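Local structure of RagB/SusD domain protein (Flavobacterium johnsoniae, 5J90) at residues N100-A105 with S140-N145; K107-G110 with F115-L118. The protein binds chitin as a SusD-like protein of a polysaccharide utilization locus, probably holding the glycan at the outer membrane for uptake. One frame throughout, in Å; residues are numbered along the deposited sequence.

Contact 1 of 2, residues N100-A105 with S140-N145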
loop_
_atom_site.group_PDB
_atom_site.type_symbol
_atom_site.label_atom_id
_atom_site.label_comp_id
_atom_site.label_asym_id
_atom_site.label_seq_id
_atom_site.Cartn_x
_atom_site.Cartn_y
_atom_site.Cartn_z
ATOM N N ASN A 100 -4.896 8.676 30.225
ATOM C CA ASN A 100 -3.972 9.317 31.141
ATOM C C ASN A 100 -2.983 10.252 30.459
ATOM O O ASN A 100 -2.598 11.265 31.026
ATOM C CB ASN A 100 -3.302 8.294 32.053
ATOM C CG ASN A 100 -4.274 7.732 33.057
ATOM O OD1 ASN A 100 -4.745 8.451 33.937
ATOM N ND2 ASN A 100 -4.602 6.460 32.922
ATOM N N ALA A 101 -2.599 9.943 29.222
ATOM C CA ALA A 101 -1.786 10.880 28.462
ATOM C C ALA A 101 -2.540 12.197 28.294
ATOM O O ALA A 101 -1.981 13.278 28.470
ATOM C CB ALA A 101 -1.415 10.295 27.088
ATOM N N TYR A 102 -3.814 12.083 27.941
ATOM C CA TYR A 102 -4.685 13.231 27.729
ATOM C C TYR A 102 -4.852 14.027 29.025
ATOM O O TYR A 102 -4.699 15.250 29.043
ATOM C CB TYR A 102 -6.028 12.702 27.218
ATOM C CG TYR A 102 -7.164 13.687 27.101
ATOM C CD1 TYR A 102 -7.188 14.629 26.085
ATOM C CD2 TYR A 102 -8.245 13.631 27.971
ATOM C CE1 TYR A 102 -8.247 15.517 25.949
ATOM C CE2 TYR A 102 -9.308 14.515 27.847
ATOM C CZ TYR A 102 -9.301 15.450 26.834
ATOM O OH TYR A 102 -10.352 16.334 26.701
ATOM N N ASP A 103 -5.153 13.310 30.104
ATOM C CA ASP A 103 -5.409 13.925 31.403
ATOM C C ASP A 103 -4.151 14.616 31.926
ATOM O O ASP A 103 -4.202 15.762 32.364
ATOM C CB ASP A 103 -5.900 12.860 32.388
ATOM C CG ASP A 103 -6.516 13.450 33.646
ATOM O OD1 ASP A 103 -7.228 14.474 33.553
ATOM O OD2 ASP A 103 -6.297 12.866 34.727
ATOM N N ILE A 104 -3.015 13.920 31.870
ATOM C CA ILE A 104 -1.748 14.517 32.291
ATOM C C ILE A 104 -1.428 15.763 31.464
ATOM O O ILE A 104 -1.006 16.786 32.011
ATOM C CB ILE A 104 -0.571 13.510 32.222
ATOM C CG1 ILE A 104 -0.758 12.396 33.252
ATOM C CG2 ILE A 104 0.762 14.222 32.452
ATOM C CD1 ILE A 104 0.113 11.190 33.000
ATOM N N ALA A 105 -1.639 15.696 30.153
ATOM C CA ALA A 105 -1.355 16.846 29.303
ATOM C C ALA A 105 -2.221 18.034 29.707
ATOM O O ALA A 105 -1.732 19.164 29.807
ATOM C CB ALA A 105 -1.573 16.494 27.835
ATOM N N SER A 140 -5.767 12.558 17.412
ATOM C CA SER A 140 -5.960 14.003 17.569
ATOM C C SER A 140 -7.307 14.373 18.202
ATOM O O SER A 140 -7.405 15.385 18.901
ATOM C CB SER A 140 -5.778 14.749 16.232
ATOM O OG SER A 140 -6.844 14.501 15.322
ATOM N N LYS A 141 -8.335 13.563 17.966
ATOM C CA LYS A 141 -9.680 13.899 18.417
ATOM C C LYS A 141 -10.054 13.231 19.736
ATOM O O LYS A 141 -11.205 13.301 20.160
ATOM C CB LYS A 141 -10.715 13.526 17.341
ATOM C CG LYS A 141 -10.520 14.218 16.001
ATOM C CD LYS A 141 -10.515 15.729 16.147
ATOM C CE LYS A 141 -10.328 16.409 14.801
ATOM N NZ LYS A 141 -9.070 15.965 14.135
ATOM N N PHE A 142 -9.098 12.578 20.393
ATOM C CA PHE A 142 -9.403 11.927 21.661
ATOM C C PHE A 142 -9.995 12.921 22.658
ATOM O O PHE A 142 -9.521 14.052 22.765
ATOM C CB PHE A 142 -8.164 11.266 22.279
ATOM C CG PHE A 142 -8.469 10.534 23.556
ATOM C CD1 PHE A 142 -8.969 9.247 23.531
ATOM C CD2 PHE A 142 -8.288 11.154 24.788
ATOM C CE1 PHE A 142 -9.270 8.575 24.700
ATOM C CE2 PHE A 142 -8.592 10.489 25.968
ATOM C CZ PHE A 142 -9.079 9.197 25.928
ATOM N N GLY A 143 -11.037 12.488 23.365
ATOM C CA GLY A 143 -11.663 13.314 24.387
ATOM C C GLY A 143 -12.768 14.214 23.857
ATOM O O GLY A 143 -13.372 14.974 24.618
ATOM N N SER A 144 -13.035 14.131 22.557
ATOM C CA SER A 144 -14.059 14.961 21.933
ATOM C C SER A 144 -15.441 14.671 22.503
ATOM O O SER A 144 -15.751 13.536 22.861
ATOM C CB SER A 144 -14.078 14.744 20.421
ATOM O OG SER A 144 -15.172 15.437 19.835
ATOM N N ASN A 145 -16.275 15.702 22.574
ATOM C CA ASN A 145 -17.644 15.531 23.049
ATOM C C ASN A 145 -18.618 15.214 21.918
ATOM O O ASN A 145 -19.773 14.862 22.165
ATOM C CB ASN A 145 -18.104 16.768 23.823
ATOM C CG ASN A 145 -17.281 17.009 25.073
ATOM O OD1 ASN A 145 -16.680 18.071 25.240
ATOM N ND2 ASN A 145 -17.245 16.019 25.960
#
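Y102 and F142 meet as an edge-to-face aromatic pair, with the phenyl ring of F142 presenting its edge to one face of the tyrosine ring. Two measurements establish the T-shaped geometry: the ring centroids of Y102 and F142 lie 5.2 Å apart, and the planes are turned 77° against each other. The touching edge is the CD2–CE2 side of F142. Its CD2 comes within 3.6 Å of Y102 CG, an atom that lies in the plane of the phenyl ring, while F142 CE2 is 3.6 Å from Y102 CB. The phenyl edge therefore sits over the root of the tyrosine rather than over its hydroxyl end. Y102 leaves helix 83-108 with CG anti to the backbone N (chi1 172°), which carries its ring outward to the 140-145 segment, part of the loop between helices 113-134 and 154-177.

Farther along the tyrosine, the loop backbone takes over. Y102 CE1 lies 3.7 Å from the carbonyl O of F142, and Y102 CZ approaches G143 CA obliquely at 4.0 Å. G143 is the third residue of a type II turn from K141 to S144, closed by the bond from S144 N to K141 O (3.1 Å). The phi of G143, 88°, suits a glycine, and a CB built there would lie 2.5 Å from Y102 CZ, a clash.

F142 also touches Y94, M98 and F99 of helix 83-108, so the loop's phenyl ring packs against more than one turn of that helix. Between these two segments the attraction is apolar and aromatic, without a polar pair to fix the register.

Contact 2 of 2, residues K107-G110 with F115-L118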
loop_
_atom_site.group_PDB
_atom_site.type_symbol
_atom_site.label_atom_id
_atom_site.label_comp_id
_atom_site.label_asym_id
_atom_site.label_seq_id
_atom_site.Cartn_x
_atom_site.Cartn_y
_atom_site.Cartn_z
ATOM N N LYS A 107 -3.454 18.780 32.562
ATOM C CA LYS A 107 -3.056 19.322 33.858
ATOM C C LYS A 107 -1.661 19.933 33.840
ATOM O O LYS A 107 -1.350 20.810 34.651
ATOM C CB LYS A 107 -3.095 18.228 34.925
ATOM C CG LYS A 107 -4.468 17.630 35.205
ATOM C CD LYS A 107 -4.327 16.431 36.132
ATOM C CE LYS A 107 -5.655 15.758 36.418
ATOM N NZ LYS A 107 -5.471 14.522 37.239
ATOM N N SER A 108 -0.811 19.475 32.925
ATOM C CA SER A 108 0.608 19.813 33.010
ATOM C C SER A 108 1.147 20.683 31.879
ATOM O O SER A 108 2.132 21.398 32.068
ATOM C CB SER A 108 1.458 18.545 33.134
ATOM O OG SER A 108 1.498 17.831 31.912
ATOM N N LYS A 109 0.528 20.625 30.705
ATOM C CA LYS A 109 1.043 21.388 29.571
ATOM C C LYS A 109 1.037 22.890 29.863
ATOM O O LYS A 109 -0.000 23.462 30.202
ATOM C CB LYS A 109 0.264 21.066 28.288
ATOM C CG LYS A 109 0.834 21.719 27.030
ATOM C CD LYS A 109 0.067 21.283 25.796
ATOM C CE LYS A 109 0.628 21.911 24.535
ATOM N NZ LYS A 109 0.541 23.392 24.594
ATOM N N GLY A 110 2.207 23.514 29.744
ATOM C CA GLY A 110 2.354 24.937 30.006
ATOM C C GLY A 110 2.450 25.291 31.480
ATOM O O GLY A 110 2.470 26.470 31.841
ATOM N N PHE A 115 6.664 16.953 33.295
ATOM C CA PHE A 115 5.699 15.857 33.356
ATOM C C PHE A 115 4.955 15.696 32.030
ATOM O O PHE A 115 4.655 14.575 31.615
ATOM C CB PHE A 115 4.719 16.047 34.516
ATOM C CG PHE A 115 5.360 15.928 35.872
ATOM C CD1 PHE A 115 5.791 14.700 36.346
ATOM C CD2 PHE A 115 5.533 17.044 36.670
ATOM C CE1 PHE A 115 6.385 14.588 37.592
ATOM C CE2 PHE A 115 6.127 16.942 37.917
ATOM C CZ PHE A 115 6.554 15.714 38.375
ATOM N N TYR A 116 4.663 16.810 31.369
ATOM C CA TYR A 116 4.049 16.755 30.045
ATOM C C TYR A 116 4.964 15.996 29.080
ATOM O O TYR A 116 4.527 15.087 28.380
ATOM C CB TYR A 116 3.757 18.165 29.533
ATOM C CG TYR A 116 3.227 18.234 28.114
ATOM C CD1 TYR A 116 2.177 17.421 27.697
ATOM C CD2 TYR A 116 3.762 19.131 27.201
ATOM C CE1 TYR A 116 1.684 17.498 26.398
ATOM C CE2 TYR A 116 3.277 19.217 25.905
ATOM C CZ TYR A 116 2.242 18.395 25.510
ATOM O OH TYR A 116 1.760 18.475 24.219
ATOM N N ALA A 117 6.235 16.371 29.043
ATOM C CA ALA A 117 7.209 15.691 28.191
ATOM C C ALA A 117 7.263 14.186 28.446
ATOM O O ALA A 117 7.232 13.383 27.509
ATOM C CB ALA A 117 8.592 16.304 28.377
ATOM N N LEU A 118 7.332 13.792 29.715
ATOM C CA LEU A 118 7.413 12.379 30.048
ATOM C C LEU A 118 6.137 11.658 29.613
ATOM O O LEU A 118 6.194 10.521 29.121
ATOM C CB LEU A 118 7.693 12.181 31.546
ATOM C CG LEU A 118 9.106 12.635 31.921
ATOM C CD1 LEU A 118 9.210 12.906 33.423
ATOM C CD2 LEU A 118 10.141 11.598 31.498
#
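With CG anti to the backbone N in both K109 (chi1 -174°) and Y116 (chi1 175°), the lysine chain and the tyrosine ring run side by side in the same direction. K109 stays extended through chi3 and bends only at chi4, so its methylenes follow the ring from root to hydroxyl. The evidence for a CH-pi contact is direct: K109 CG lies 3.9 Å from the centroid of the Y116 ring, 20° off the ring normal. Farther out, K109 CD is 3.6 Å from Y116 CZ, and K109 CE is 3.6 Å from Y116 OH.

S108 fills the space nearer the backbones, where its CA and that of Y116 are 5.5 Å apart. Its OG is 3.3 Å from Y116 CB, a packing contact; the 3.4 Å separation of S108 OG from Y116 N has too poor an angle for a hydrogen bond. The hydroxyl is instead bonded to the carbonyl O of I104, one turn earlier in its own helix, which satisfies this buried polar group. Replacing Y116 with an alanine would probably leave the K109 methylenes without the ring face they lie on and set that chain free to turn.

K109 is the first residue to leave helical geometry after helix 83-108, and G110 follows with positive phi, its N bonded to D113 OD1 near the start of helix 113-134. A short connection thus reverses the chain between successive helices, an antiparallel helical hairpin consistent with the TPR-like helical scaffold of SusD proteins.

How the contacts relate
Contacts 1 and 2 both draw on helix 83-108, and their centres lie about 13 Å apart. Contact 2 is nested along the chain inside the loop that contact 1 closes: helix 113-134 first turns back beside 83-108, and the following loop then returns to the same helix. The two are in direct touch, since A105 CB packs 3.7 Å from Y116 CE1 and I104 CG2 lies 4.0 Å from F115 O. I104 and A105, in the same segment as Y102, pack on helix 113-134 and so join the two contacts. The centres of contacts 1 and 2 lie about 24 and 27 Å from the chain centre, placing both in the periphery of the fold.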